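PDB 4N0T: U4/U6 snRNA-associated-splicing factor PRP24 from Saccharomyces cerevisiae, which binds U6 snRNA through its RNA recognition motifs, anneals it to U4 snRNA and so recycles the spliceosome for further rounds of intron removal. Local coordinates for residues R49-I53 against V111-R116; Y20-Y26 against H37-A41; E7-L12 against H81-T86. All coordinates share one frame; numbering follows the deposited sequence.

Interaction 1. Residues R49-I53 against V111-R116. With nucleotides of chain B.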
ATOM      1  N   ARG A  49       9.914  17.563  24.949  1.00 23.17           N
ATOM      2  CA  ARG A  49       9.569  17.052  23.622  1.00 23.02           C
ATOM      3  C   ARG A  49      10.734  16.372  22.918  1.00 22.55           C
ATOM      4  O   ARG A  49      11.901  16.713  23.139  1.00 22.61           O
ATOM      5  CB  ARG A  49       9.003  18.164  22.735  1.00 26.38           C
ATOM      6  CG  ARG A  49       7.815  18.886  23.354  1.00 30.95           C
ATOM      7  CD  ARG A  49       7.041  19.691  22.331  1.00 33.57           C
ATOM      8  NE  ARG A  49       5.960  18.915  21.727  1.00 40.54           N
ATOM      9  CZ  ARG A  49       5.227  19.326  20.694  1.00 45.77           C
ATOM     10  NH1 ARG A  49       5.469  20.503  20.135  1.00 45.89           N
ATOM     11  NH2 ARG A  49       4.265  18.554  20.207  1.00 48.34           N
ATOM     12  N   PHE A  50      10.402  15.406  22.065  1.00 17.44           N
ATOM     13  CA  PHE A  50      11.382  14.772  21.184  1.00 18.41           C
ATOM     14  C   PHE A  50      11.235  15.399  19.801  1.00 17.98           C
ATOM     15  O   PHE A  50      10.159  15.901  19.448  1.00 20.40           O
ATOM     16  CB  PHE A  50      11.078  13.285  21.016  1.00 17.98           C
ATOM     17  CG  PHE A  50      11.360  12.437  22.230  1.00 17.08           C
ATOM     18  CD1 PHE A  50      12.637  11.943  22.473  1.00 18.32           C
ATOM     19  CD2 PHE A  50      10.330  12.079  23.096  1.00 20.36           C
ATOM     20  CE1 PHE A  50      12.893  11.123  23.567  1.00 19.10           C
ATOM     21  CE2 PHE A  50      10.576  11.262  24.192  1.00 20.22           C
ATOM     22  CZ  PHE A  50      11.857  10.779  24.426  1.00 18.57           C
ATOM     23  N   ALA A  51      12.302  15.366  19.007  1.00 18.56           N
ATOM     24  CA  ALA A  51      12.200  15.730  17.595  1.00 21.62           C
ATOM     25  C   ALA A  51      12.954  14.741  16.724  1.00 17.93           C
ATOM     26  O   ALA A  51      14.001  14.218  17.113  1.00 18.67           O
ATOM     27  CB  ALA A  51      12.718  17.145  17.347  1.00 20.61           C
ATOM     28  N   ARG A  52      12.408  14.484  15.540  1.00 17.02           N
ATOM     29  CA  ARG A  52      13.112  13.751  14.508  1.00 16.97           C
ATOM     30  C   ARG A  52      13.418  14.762  13.417  1.00 18.08           C
ATOM     31  O   ARG A  52      12.523  15.472  12.960  1.00 19.12           O
ATOM     32  CB  ARG A  52      12.210  12.639  13.951  1.00 15.31           C
ATOM     33  CG  ARG A  52      12.739  11.959  12.716  1.00 17.71           C
ATOM     34  CD  ARG A  52      11.687  10.986  12.179  1.00 20.51           C
ATOM     35  NE  ARG A  52      12.170  10.248  11.026  1.00 24.17           N
ATOM     36  CZ  ARG A  52      12.097  10.696   9.779  1.00 30.89           C
ATOM     37  NH1 ARG A  52      11.551  11.877   9.541  1.00 36.25           N
ATOM     38  NH2 ARG A  52      12.556   9.962   8.776  1.00 36.35           N
ATOM     39  N   ILE A  53      14.683  14.857  13.014  1.00 15.91           N
ATOM     40  CA  ILE A  53      15.058  15.801  11.963  1.00 16.49           C
ATOM     41  C   ILE A  53      15.774  15.045  10.859  1.00 16.13           C
ATOM     42  O   ILE A  53      16.834  14.437  11.084  1.00 17.75           O
ATOM     43  CB  ILE A  53      15.964  16.949  12.492  1.00 16.92           C
ATOM     44  CG1 ILE A  53      15.315  17.644  13.687  1.00 20.40           C
ATOM     45  CG2 ILE A  53      16.235  17.977  11.385  1.00 19.33           C
ATOM     46  CD1 ILE A  53      16.257  18.640  14.370  1.00 22.99           C
ATOM     47  N   VAL A 111       6.122   6.360  22.547  1.00 19.82           N
ATOM     48  CA  VAL A 111       5.991   7.585  21.775  1.00 21.05           C
ATOM     49  C   VAL A 111       6.376   7.298  20.323  1.00 17.94           C
ATOM     50  O   VAL A 111       7.389   6.654  20.075  1.00 21.93           O
ATOM     51  CB  VAL A 111       6.932   8.665  22.323  1.00 26.65           C
ATOM     52  CG1 VAL A 111       6.910   9.913  21.430  1.00 29.49           C
ATOM     53  CG2 VAL A 111       6.553   9.006  23.767  1.00 27.34           C
ATOM     54  N   ALA A 112       5.551   7.749  19.380  1.00 20.19           N
ATOM     55  CA  ALA A 112       5.868   7.601  17.956  1.00 21.14           C
ATOM     56  C   ALA A 112       6.229   8.948  17.357  1.00 20.22           C
ATOM     57  O   ALA A 112       5.471   9.924  17.485  1.00 25.25           O
ATOM     58  CB  ALA A 112       4.702   6.994  17.202  1.00 25.04           C
ATOM     59  N   LEU A 113       7.378   9.008  16.692  1.00 17.41           N
ATOM     60  CA  LEU A 113       7.808  10.242  16.047  1.00 20.57           C
ATOM     61  C   LEU A 113       7.289  10.401  14.615  1.00 18.64           C
ATOM     62  O   LEU A 113       7.001  11.520  14.177  1.00 18.70           O
ATOM     63  CB  LEU A 113       9.334  10.327  16.051  1.00 22.47           C
ATOM     64  CG  LEU A 113       9.974  10.728  17.375  1.00 30.70           C
ATOM     65  CD1 LEU A 113      11.426  10.310  17.393  1.00 36.43           C
ATOM     66  CD2 LEU A 113       9.854  12.225  17.541  1.00 29.90           C
ATOM     67  N   SER A 114       7.179   9.294  13.883  1.00 17.84           N
ATOM     68  CA  SER A 114       6.834   9.385  12.472  1.00 17.62           C
ATOM     69  C   SER A 114       6.227   8.063  12.037  1.00 13.17           C
ATOM     70  O   SER A 114       6.724   7.005  12.414  1.00 14.40           O
ATOM     71  CB  SER A 114       8.093   9.678  11.638  1.00 19.50           C
ATOM     72  OG  SER A 114       7.816   9.634  10.237  1.00 18.11           O
ATOM     73  N   ILE A 115       5.127   8.139  11.300  1.00 15.04           N
ATOM     74  CA  ILE A 115       4.500   6.948  10.749  1.00 15.08           C
ATOM     75  C   ILE A 115       4.331   7.207   9.260  1.00 14.11           C
ATOM     76  O   ILE A 115       3.705   8.187   8.857  1.00 18.63           O
ATOM     77  CB  ILE A 115       3.135   6.681  11.426  1.00 16.86           C
ATOM     78  CG1 ILE A 115       3.340   6.428  12.916  1.00 21.41           C
ATOM     79  CG2 ILE A 115       2.457   5.436  10.833  1.00 15.08           C
ATOM     80  CD1 ILE A 115       2.047   6.532  13.729  1.00 25.13           C
ATOM     81  N   ARG A 116       4.905   6.336   8.437  1.00 13.21           N
ATOM     82  CA  ARG A 116       4.982   6.591   6.999  1.00 12.96           C
ATOM     83  C   ARG A 116       4.364   5.456   6.215  1.00 12.99           C
ATOM     84  O   ARG A 116       4.778   4.315   6.342  1.00 15.00           O
ATOM     85  CB  ARG A 116       6.458   6.762   6.598  1.00 13.71           C
ATOM     86  CG  ARG A 116       7.134   7.920   7.376  1.00 13.06           C
ATOM     87  CD  ARG A 116       8.581   8.146   6.949  1.00 12.12           C
ATOM     88  NE  ARG A 116       9.509   7.075   7.282  1.00 15.58           N
ATOM     89  CZ  ARG A 116      10.126   6.919   8.452  1.00 17.08           C
ATOM     90  NH1 ARG A 116       9.901   7.762   9.471  1.00 15.51           N
ATOM     91  NH2 ARG A 116      10.978   5.913   8.598  1.00 17.56           N
TER
ATOM     92  P     G B  21       9.718  -0.697  -0.998  1.00 12.74           P
ATOM     93  OP1   G B  21       9.166  -1.496  -2.133  1.00 13.87           O
ATOM     94  OP2   G B  21      11.064  -0.076  -1.224  1.00 15.01           O
ATOM     95  O5'   G B  21       8.663   0.420  -0.600  1.00 12.10           O
ATOM     96  C5'   G B  21       8.839   1.178   0.591  1.00 12.17           C
ATOM     97  C4'   G B  21       7.902   2.358   0.636  1.00 10.29           C
ATOM     98  O4'   G B  21       7.971   2.946   1.959  1.00 12.53           O
ATOM     99  C3'   G B  21       8.239   3.493  -0.317  1.00 10.54           C
ATOM    100  O3'   G B  21       7.048   4.258  -0.453  1.00 12.99           O
ATOM    101  C2'   G B  21       9.219   4.306   0.520  1.00 10.90           C
ATOM    102  O2'   G B  21       9.415   5.620   0.056  1.00 14.98           O
ATOM    103  C1'   G B  21       8.495   4.264   1.860  1.00 15.04           C
ATOM    104  N9    G B  21       9.313   4.482   3.043  1.00 13.46           N
ATOM    105  C8    G B  21       8.983   5.392   4.011  1.00 17.18           C
ATOM    106  N7    G B  21       9.826   5.378   4.995  1.00 15.25           N
ATOM    107  C5    G B  21      10.741   4.407   4.678  1.00 13.51           C
ATOM    108  C6    G B  21      11.861   3.953   5.411  1.00 16.49           C
ATOM    109  O6    G B  21      12.282   4.374   6.512  1.00 16.66           O
ATOM    110  N1    G B  21      12.531   2.948   4.735  1.00 16.29           N
ATOM    111  C2    G B  21      12.136   2.411   3.527  1.00 14.78           C
ATOM    112  N2    G B  21      12.899   1.424   3.033  1.00 14.62           N
ATOM    113  N3    G B  21      11.093   2.829   2.833  1.00 14.56           N
ATOM    114  C4    G B  21      10.433   3.813   3.466  1.00 13.47           C
TER
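Arg52 and Arg116 reach toward each other from opposite directions and overlap at their ends: NH1 of Arg116 lies over one face of the Arg52 guanidinium, offset toward its rim, with Arg52 NH2 3.5 Å from Arg116 NH1. The two planes are inclined by 27°, and the overlap is confined to the rims. Asp132 bridges both, its OD2 taking salt bridges from Arg52 NE and Arg116 NH1, which probably offsets the proximity of the like charges. The Arg52 chain is extended from CG to NE, with CG anti to the backbone N (chi1 170°), and this carries its methylenes alongside Ser114, CD standing 3.9 Å from Ser114 CB. Ser114 OG accepts from Arg116 NH1 at 2.9 Å, a bond close to the guanidinium plane. A bend at chi3 turns the rest of the Arg116 guanidinium to the RNA: NE donates to N7 of G21 of chain B at 2.9 Å with an N-H...N angle of 167°, and NH2 donates to O6 of the same base at 2.9 Å. This bidentate pairing with the Hoogsteen edge is the pattern by which arginine commonly reads guanine, consistent with recognition of this base. The strands belong to two different RNA recognition motifs: 49-55 is internal to the first sheet, 112-116 forms an edge of the second, and a classic beta bulge at Leu113 and Ser114, both facing Asp132, lies at the corner in the second strand. Away from the RNA the contact is apolar. Leu113 sends CD2 against the 49-53 strand, meeting Phe50 CB at 3.8 Å and the backbone N of Arg52 at 4.0 Å, while its CD1 faces Arg52 CB. Farther along, Val111 CG1 approaches the Phe50 ring obliquely, 4.4 Å from CD2, and Phe48 packs edge-to-face with that same ring.

Interaction 2. Residues Y20-Y26 against H37-A41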
ATOM      1  N   TYR A  20       8.524  23.939  22.639  1.00 42.76           N
ATOM      2  CA  TYR A  20       9.159  23.841  21.331  1.00 39.41           C
ATOM      3  C   TYR A  20       8.275  23.185  20.272  1.00 38.29           C
ATOM      4  O   TYR A  20       7.821  22.044  20.419  1.00 43.55           O
ATOM      5  CB  TYR A  20      10.540  23.178  21.422  1.00 37.44           C
ATOM      6  CG  TYR A  20      11.653  24.173  21.185  1.00 37.65           C
ATOM      7  CD1 TYR A  20      11.815  25.263  22.030  1.00 38.00           C
ATOM      8  CD2 TYR A  20      12.525  24.039  20.111  1.00 38.30           C
ATOM      9  CE1 TYR A  20      12.814  26.189  21.822  1.00 39.84           C
ATOM     10  CE2 TYR A  20      13.536  24.967  19.893  1.00 40.33           C
ATOM     11  CZ  TYR A  20      13.667  26.041  20.755  1.00 43.64           C
ATOM     12  OH  TYR A  20      14.659  26.977  20.571  1.00 51.89           O
ATOM     13  N   ASN A  21       8.020  23.936  19.209  1.00 34.75           N
ATOM     14  CA  ASN A  21       7.271  23.428  18.072  1.00 35.55           C
ATOM     15  C   ASN A  21       8.184  23.151  16.886  1.00 31.16           C
ATOM     16  O   ASN A  21       9.380  23.451  16.914  1.00 30.31           O
ATOM     17  CB  ASN A  21       6.142  24.397  17.677  1.00 38.96           C
ATOM     18  CG  ASN A  21       6.648  25.790  17.319  1.00 41.03           C
ATOM     19  OD1 ASN A  21       7.752  25.961  16.798  1.00 41.25           O
ATOM     20  ND2 ASN A  21       5.825  26.799  17.592  1.00 40.35           N
ATOM     21  N   GLN A  22       7.597  22.584  15.843  1.00 32.18           N
ATOM     22  CA  GLN A  22       8.292  22.281  14.603  1.00 34.37           C
ATOM     23  C   GLN A  22       9.060  23.495  14.051  1.00 37.72           C
ATOM     24  O   GLN A  22      10.204  23.372  13.599  1.00 37.36           O
ATOM     25  CB  GLN A  22       7.242  21.803  13.609  1.00 37.44           C
ATOM     26  CG  GLN A  22       7.738  21.332  12.287  1.00 45.17           C
ATOM     27  CD  GLN A  22       6.592  20.833  11.443  1.00 51.44           C
ATOM     28  OE1 GLN A  22       5.434  21.163  11.705  1.00 56.94           O
ATOM     29  NE2 GLN A  22       6.898  20.028  10.438  1.00 50.24           N
ATOM     30  N   ASN A  23       8.433  24.667  14.108  1.00 37.77           N
ATOM     31  CA  ASN A  23       9.058  25.889  13.614  1.00 40.11           C
ATOM     32  C   ASN A  23      10.326  26.259  14.379  1.00 35.95           C
ATOM     33  O   ASN A  23      11.349  26.606  13.775  1.00 35.03           O
ATOM     34  CB  ASN A  23       8.066  27.054  13.667  1.00 51.56           C
ATOM     35  CG  ASN A  23       8.719  28.392  13.368  1.00 62.64           C
ATOM     36  OD1 ASN A  23       9.462  28.535  12.394  1.00 70.10           O
ATOM     37  ND2 ASN A  23       8.454  29.380  14.215  1.00 63.32           N
ATOM     38  N   LYS A  24      10.258  26.190  15.707  1.00 28.70           N
ATOM     39  CA  LYS A  24      11.404  26.543  16.540  1.00 30.06           C
ATOM     40  C   LYS A  24      12.531  25.538  16.348  1.00 30.72           C
ATOM     41  O   LYS A  24      13.710  25.889  16.429  1.00 33.34           O
ATOM     42  CB  LYS A  24      11.004  26.600  18.010  1.00 33.70           C
ATOM     43  CG  LYS A  24      10.035  27.721  18.342  1.00 39.47           C
ATOM     44  CD  LYS A  24       9.782  27.788  19.837  1.00 44.17           C
ATOM     45  CE  LYS A  24       8.764  28.861  20.175  1.00 49.14           C
ATOM     46  NZ  LYS A  24       8.381  28.790  21.614  1.00 53.86           N
ATOM     47  N   VAL A  25      12.162  24.286  16.098  1.00 28.63           N
ATOM     48  CA  VAL A  25      13.153  23.254  15.813  1.00 29.09           C
ATOM     49  C   VAL A  25      13.913  23.585  14.533  1.00 29.42           C
ATOM     50  O   VAL A  25      15.147  23.531  14.516  1.00 31.57           O
ATOM     51  CB  VAL A  25      12.510  21.858  15.755  1.00 28.21           C
ATOM     52  CG1 VAL A  25      13.504  20.828  15.250  1.00 28.22           C
ATOM     53  CG2 VAL A  25      11.994  21.480  17.142  1.00 26.58           C
ATOM     54  N   TYR A  26      13.181  23.954  13.479  1.00 34.89           N
ATOM     55  CA  TYR A  26      13.779  24.417  12.220  1.00 37.57           C
ATOM     56  C   TYR A  26      14.783  25.533  12.440  1.00 38.02           C
ATOM     57  O   TYR A  26      15.942  25.419  12.048  1.00 41.71           O
ATOM     58  CB  TYR A  26      12.702  24.940  11.266  1.00 41.78           C
ATOM     59  CG  TYR A  26      12.248  23.943  10.236  1.00 41.47           C
ATOM     60  CD1 TYR A  26      13.015  23.680   9.109  1.00 42.47           C
ATOM     61  CD2 TYR A  26      11.041  23.271  10.384  1.00 43.12           C
ATOM     62  CE1 TYR A  26      12.598  22.762   8.163  1.00 45.87           C
ATOM     63  CE2 TYR A  26      10.612  22.360   9.446  1.00 43.24           C
ATOM     64  CZ  TYR A  26      11.393  22.106   8.339  1.00 47.19           C
ATOM     65  OH  TYR A  26      10.962  21.187   7.407  1.00 46.30           O
ATOM     66  N   HIS A  37      12.677  17.225   6.584  1.00 23.43           N
ATOM     67  CA  HIS A  37      11.470  17.070   7.388  1.00 23.32           C
ATOM     68  C   HIS A  37      11.766  17.157   8.883  1.00 23.01           C
ATOM     69  O   HIS A  37      12.843  16.753   9.332  1.00 21.25           O
ATOM     70  CB  HIS A  37      10.775  15.741   7.060  1.00 29.02           C
ATOM     71  CG  HIS A  37       9.340  15.699   7.485  1.00 43.28           C
ATOM     72  ND1 HIS A  37       8.921  15.072   8.641  1.00 49.14           N
ATOM     73  CD2 HIS A  37       8.231  16.229   6.923  1.00 50.00           C
ATOM     74  CE1 HIS A  37       7.614  15.210   8.763  1.00 49.43           C
ATOM     75  NE2 HIS A  37       7.168  15.908   7.737  1.00 51.91           N
ATOM     76  N   VAL A  38      10.805  17.680   9.639  1.00 24.34           N
ATOM     77  CA  VAL A  38      10.902  17.747  11.093  1.00 21.98           C
ATOM     78  C   VAL A  38       9.622  17.208  11.721  1.00 22.74           C
ATOM     79  O   VAL A  38       8.533  17.649  11.361  1.00 25.18           O
ATOM     80  CB  VAL A  38      11.082  19.195  11.570  1.00 23.26           C
ATOM     81  CG1 VAL A  38      11.024  19.262  13.092  1.00 22.91           C
ATOM     82  CG2 VAL A  38      12.407  19.761  11.067  1.00 23.04           C
ATOM     83  N   ASP A  39       9.747  16.249  12.635  1.00 19.70           N
ATOM     84  CA  ASP A  39       8.609  15.843  13.469  1.00 17.00           C
ATOM     85  C   ASP A  39       8.905  16.138  14.934  1.00 19.09           C
ATOM     86  O   ASP A  39      10.018  15.909  15.393  1.00 23.56           O
ATOM     87  CB  ASP A  39       8.324  14.354  13.309  1.00 18.50           C
ATOM     88  CG  ASP A  39       7.902  13.993  11.904  1.00 26.91           C
ATOM     89  OD1 ASP A  39       6.777  14.370  11.517  1.00 30.25           O
ATOM     90  OD2 ASP A  39       8.690  13.332  11.196  1.00 26.81           O
ATOM     91  N   VAL A  40       7.916  16.659  15.659  1.00 21.45           N
ATOM     92  CA  VAL A  40       8.045  16.873  17.100  1.00 24.41           C
ATOM     93  C   VAL A  40       6.947  16.067  17.801  1.00 31.25           C
ATOM     94  O   VAL A  40       5.818  15.996  17.308  1.00 32.33           O
ATOM     95  CB  VAL A  40       7.934  18.365  17.465  1.00 27.14           C
ATOM     96  CG1 VAL A  40       8.124  18.577  18.960  1.00 36.11           C
ATOM     97  CG2 VAL A  40       8.963  19.178  16.699  1.00 26.11           C
ATOM     98  N   ALA A  41       7.283  15.436  18.923  1.00 23.69           N
ATOM     99  CA  ALA A  41       6.312  14.654  19.695  1.00 23.94           C
ATOM    100  C   ALA A  41       6.522  14.901  21.180  1.00 27.78           C
ATOM    101  O   ALA A  41       7.658  15.075  21.631  1.00 22.94           O
ATOM    102  CB  ALA A  41       6.452  13.176  19.400  1.00 23.78           C
TER
HETATM  103  O   HOH W   1       8.851  18.970   8.190  1.00 43.44           O
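Helix 22-26 passes strand 37-41 with their axes 8.4 Å apart at closest approach and their N-to-C directions 128° apart, Gln22 and Val40 having the nearest CA atoms. Val38 is the centre of the packing and uses both branches. Its CG2 sits over one face of the Tyr26 ring, 3.8 Å from the centroid and 20° off the ring normal, a CH-pi contact. A chi1 of 174° places the other methyl, CG1, opposite the backbone N, where it meets Val25 CG1 at 3.6 Å. Val25 turns its other methyl, CG2, to Val40 CG2, the two side chains running antiparallel past one another, and that Val40 methyl also lies against the backbone of Gln22 at the helix start. The extended Gln22 chain runs alongside Val38 and brings NE2 to 3.0 Å from Val38 O. A water accepts from Val38 N at 2.8 Å and is hydrogen-bonded to Tyr26 OH at 3.2 Å, with a weak bond from Gln22 NE2, joining the ring's polar end to the strand. Asn21 is the N-cap: its OD1 accepts from Lys24 N at 2.7 Å, almost in line with the side-chain carbonyl, fixing the first turn. The helix thus covers the edge strand of the first RNA recognition motif, where Val25 also touches Ile53 of strand 49-55, while Asp39 and Ala41 of the edge strand meet Ser114 and Leu113 of strand 112-116 in the second motif.

Interaction 3. Residues E7-L12 against H81-T86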
ATOM      1  N   GLU A   7      17.410   7.066   7.080  1.00 20.29           N
ATOM      2  CA  GLU A   7      17.978   6.977   8.421  1.00 29.22           C
ATOM      3  C   GLU A   7      19.340   7.651   8.506  1.00 30.75           C
ATOM      4  O   GLU A   7      19.640   8.365   9.477  1.00 30.63           O
ATOM      5  CB  GLU A   7      18.112   5.512   8.845  1.00 31.48           C
ATOM      6  CG  GLU A   7      18.870   5.351  10.161  1.00 36.44           C
ATOM      7  CD  GLU A   7      18.860   3.936  10.705  1.00 38.44           C
ATOM      8  OE1 GLU A   7      17.809   3.510  11.235  1.00 31.96           O
ATOM      9  OE2 GLU A   7      19.910   3.255  10.621  1.00 41.54           O
ATOM     10  N   LEU A   8      20.162   7.421   7.486  1.00 26.85           N
ATOM     11  CA  LEU A   8      21.528   7.939   7.482  1.00 26.49           C
ATOM     12  C   LEU A   8      21.599   9.428   7.799  1.00 23.82           C
ATOM     13  O   LEU A   8      22.508   9.877   8.498  1.00 28.36           O
ATOM     14  CB  LEU A   8      22.198   7.663   6.131  1.00 28.87           C
ATOM     15  CG  LEU A   8      23.694   7.991   6.084  1.00 34.42           C
ATOM     16  CD1 LEU A   8      24.463   7.056   7.007  1.00 32.54           C
ATOM     17  CD2 LEU A   8      24.240   7.937   4.654  1.00 35.98           C
ATOM     18  N   THR A   9      20.632  10.200   7.315  1.00 21.60           N
ATOM     19  CA  THR A   9      20.688  11.639   7.533  1.00 20.10           C
ATOM     20  C   THR A   9      19.718  12.136   8.605  1.00 15.52           C
ATOM     21  O   THR A   9      19.489  13.338   8.725  1.00 20.18           O
ATOM     22  CB  THR A   9      20.454  12.422   6.234  1.00 24.20           C
ATOM     23  OG1 THR A   9      19.106  12.218   5.785  1.00 24.14           O
ATOM     24  CG2 THR A   9      21.428  11.964   5.157  1.00 22.94           C
ATOM     25  N   THR A  10      19.169  11.214   9.387  1.00 17.82           N
ATOM     26  CA  THR A  10      18.166  11.587  10.384  1.00 16.52           C
ATOM     27  C   THR A  10      18.741  11.553  11.801  1.00 15.98           C
ATOM     28  O   THR A  10      19.453  10.608  12.191  1.00 19.26           O
ATOM     29  CB  THR A  10      16.934  10.673  10.306  1.00 21.15           C
ATOM     30  OG1 THR A  10      16.405  10.727   8.975  1.00 21.27           O
ATOM     31  CG2 THR A  10      15.853  11.126  11.280  1.00 18.45           C
ATOM     32  N   VAL A  11      18.424  12.581  12.567  1.00 16.65           N
ATOM     33  CA  VAL A  11      18.851  12.623  13.959  1.00 17.13           C
ATOM     34  C   VAL A  11      17.653  12.678  14.887  1.00 18.27           C
ATOM     35  O   VAL A  11      16.550  13.095  14.489  1.00 17.77           O
ATOM     36  CB  VAL A  11      19.773  13.826  14.259  1.00 16.13           C
ATOM     37  CG1 VAL A  11      20.991  13.785  13.341  1.00 22.71           C
ATOM     38  CG2 VAL A  11      19.023  15.136  14.087  1.00 16.57           C
ATOM     39  N   LEU A  12      17.897  12.278  16.130  1.00 15.81           N
ATOM     40  CA  LEU A  12      16.909  12.309  17.194  1.00 12.32           C
ATOM     41  C   LEU A  12      17.342  13.384  18.180  1.00 17.78           C
ATOM     42  O   LEU A  12      18.511  13.427  18.561  1.00 19.05           O
ATOM     43  CB  LEU A  12      16.915  10.964  17.918  1.00 14.87           C
ATOM     44  CG  LEU A  12      16.020  10.849  19.159  1.00 20.00           C
ATOM     45  CD1 LEU A  12      14.580  10.972  18.745  1.00 22.53           C
ATOM     46  CD2 LEU A  12      16.255   9.539  19.903  1.00 25.16           C
ATOM     47  N   HIS A  81      22.447  10.235  16.247  1.00 18.34           N
ATOM     48  CA  HIS A  81      21.992   9.550  15.036  1.00 16.42           C
ATOM     49  C   HIS A  81      20.765   8.723  15.399  1.00 20.85           C
ATOM     50  O   HIS A  81      20.749   8.036  16.432  1.00 20.84           O
ATOM     51  CB  HIS A  81      23.080   8.621  14.484  1.00 19.62           C
ATOM     52  CG  HIS A  81      24.238   9.333  13.852  1.00 25.50           C
ATOM     53  ND1 HIS A  81      24.124  10.058  12.684  1.00 26.49           N
ATOM     54  CD2 HIS A  81      25.545   9.400  14.210  1.00 29.23           C
ATOM     55  CE1 HIS A  81      25.307  10.549  12.354  1.00 28.93           C
ATOM     56  NE2 HIS A  81      26.184  10.172  13.268  1.00 28.94           N
ATOM     57  N   LEU A  82      19.734   8.773  14.557  1.00 20.90           N
ATOM     58  CA  LEU A  82      18.579   7.914  14.784  1.00 22.51           C
ATOM     59  C   LEU A  82      18.964   6.548  14.275  1.00 24.78           C
ATOM     60  O   LEU A  82      19.190   6.377  13.079  1.00 28.56           O
ATOM     61  CB  LEU A  82      17.342   8.413  14.033  1.00 23.78           C
ATOM     62  CG  LEU A  82      16.069   7.611  14.336  1.00 27.36           C
ATOM     63  CD1 LEU A  82      15.561   7.927  15.741  1.00 20.72           C
ATOM     64  CD2 LEU A  82      14.985   7.881  13.300  1.00 29.19           C
ATOM     65  N   THR A  83      19.081   5.582  15.177  1.00 20.09           N
ATOM     66  CA  THR A  83      19.472   4.238  14.782  1.00 18.03           C
ATOM     67  C   THR A  83      18.787   3.198  15.653  1.00 20.78           C
ATOM     68  O   THR A  83      18.543   3.426  16.844  1.00 21.38           O
ATOM     69  CB  THR A  83      21.008   4.043  14.819  1.00 27.11           C
ATOM     70  OG1 THR A  83      21.321   2.693  14.482  1.00 35.31           O
ATOM     71  CG2 THR A  83      21.543   4.315  16.192  1.00 28.23           C
ATOM     72  N   GLU A  84      18.446   2.069  15.032  1.00 20.33           N
ATOM     73  CA  GLU A  84      17.749   0.987  15.720  1.00 21.48           C
ATOM     74  C   GLU A  84      16.442   1.426  16.382  1.00 20.48           C
ATOM     75  O   GLU A  84      15.976   0.808  17.338  1.00 23.58           O
ATOM     76  CB  GLU A  84      18.686   0.295  16.717  1.00 24.96           C
ATOM     77  CG  GLU A  84      19.922  -0.292  16.055  1.00 33.49           C
ATOM     78  CD  GLU A  84      20.774  -1.072  17.024  1.00 41.39           C
ATOM     79  OE1 GLU A  84      21.686  -0.469  17.626  1.00 43.44           O
ATOM     80  OE2 GLU A  84      20.518  -2.285  17.191  1.00 45.14           O
ATOM     81  N   CYS A  85      15.828   2.471  15.833  1.00 19.81           N
ATOM     82  CA  CYS A  85      14.570   2.981  16.349  1.00 17.71           C
ATOM     83  C   CYS A  85      13.435   2.934  15.338  1.00 16.02           C
ATOM     84  O   CYS A  85      12.467   3.684  15.468  1.00 17.52           O
ATOM     85  CB  CYS A  85      14.741   4.433  16.777  1.00 16.83           C
ATOM     86  SG  CYS A  85      15.758   4.644  18.262  1.00 23.17           S
ATOM     87  N   THR A  86      13.546   2.072  14.326  1.00 19.02           N
ATOM     88  CA  THR A  86      12.534   2.037  13.282  1.00 19.25           C
ATOM     89  C   THR A  86      11.883   0.654  13.188  1.00 14.02           C
ATOM     90  O   THR A  86      12.570  -0.372  13.150  1.00 19.90           O
ATOM     91  CB  THR A  86      13.146   2.425  11.914  1.00 17.19           C
ATOM     92  OG1 THR A  86      13.725   3.734  12.010  1.00 21.52           O
ATOM     93  CG2 THR A  86      12.078   2.419  10.824  1.00 17.42           C
TER
HETATM   94  O   HOH W   2      16.219   3.950  13.482  1.00 20.15           O
HETATM   95  O   HOH W   3      21.180   7.676  11.693  1.00 28.60           O
HETATM   96  O   HOH W   4      18.743   1.056  12.438  1.00 30.30           O
HETATM   97  O   HOH W   5      22.132  10.775  11.064  1.00 25.51           O
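Glu7 OE1 accepts from two waters, each of which ties it to the backbone of the 81-86 segment. One donates to OE1 at 2.8 Å, accepts from Cys85 N and donates to Thr86 OG1, a hydroxyl also bonded to Asp132; the other donates to OE1 at 2.9 Å and accepts from Glu84 N. The contact thus joins the first strand of the first RNA recognition motif, and the residues leading into it, to the linker running from that motif's last strand to the first strand of the second. In the extended Glu7 chain, a chi1 of 172° swings CG away from the backbone N and over the linker, laying the methylenes and carboxylate across the peptide of Leu82 and Thr83; CG comes within 3.1 Å of Leu82 O. Strand pairing begins beside it. Val11 and His81 form an antiparallel non-hydrogen-bonded pair, their CA atoms 4.5 Å apart and their side chains diverging, and one residue on, Leu82 N donates to Thr10 O at 3.0 Å, nearly straight at 170° although the donor is tilted out of the carbonyl plane. Leu82 fills the apolar part of the contact. Its two methyls divide: CD2 lies against Thr10 CG2, the two side chains running abreast, while CD1 packs on Leu12 CB at 4.0 Å. Thr10 OG1 is hydrogen-bonded to Arg6 O, and CG2 is the branch that meets Leu82. Val11 and His81 both also touch Ile65 of helix 58-65. The His81 ring meets a further water at its edge, in plane, with ND1 2.7 Å from the water oxygen, which also lies 2.7 Å from Leu8 O.

All three interactions use the antiparallel sheet of the first RNA recognition motif, in which strands 35-42, 49-55 and 10-16 lie side by side. Interaction 2 closes first along the chain and is nested inside the loop closed by interaction 3, whereas interactions 1 and 3 alternate. The centre of interaction 1 lies about 10 Å from that of interaction 2 and 11 Å from that of interaction 3, and it touches both, for instance through Arg52 N to Asp39 O and Ile53 O to Val11 N. Interactions 2 and 3 are about 16 Å apart by centres. Helix packing, linker and interdomain contact meet on one sheet, consistent with the first two motifs being held together; interaction 1 reaches the RNA through Arg116.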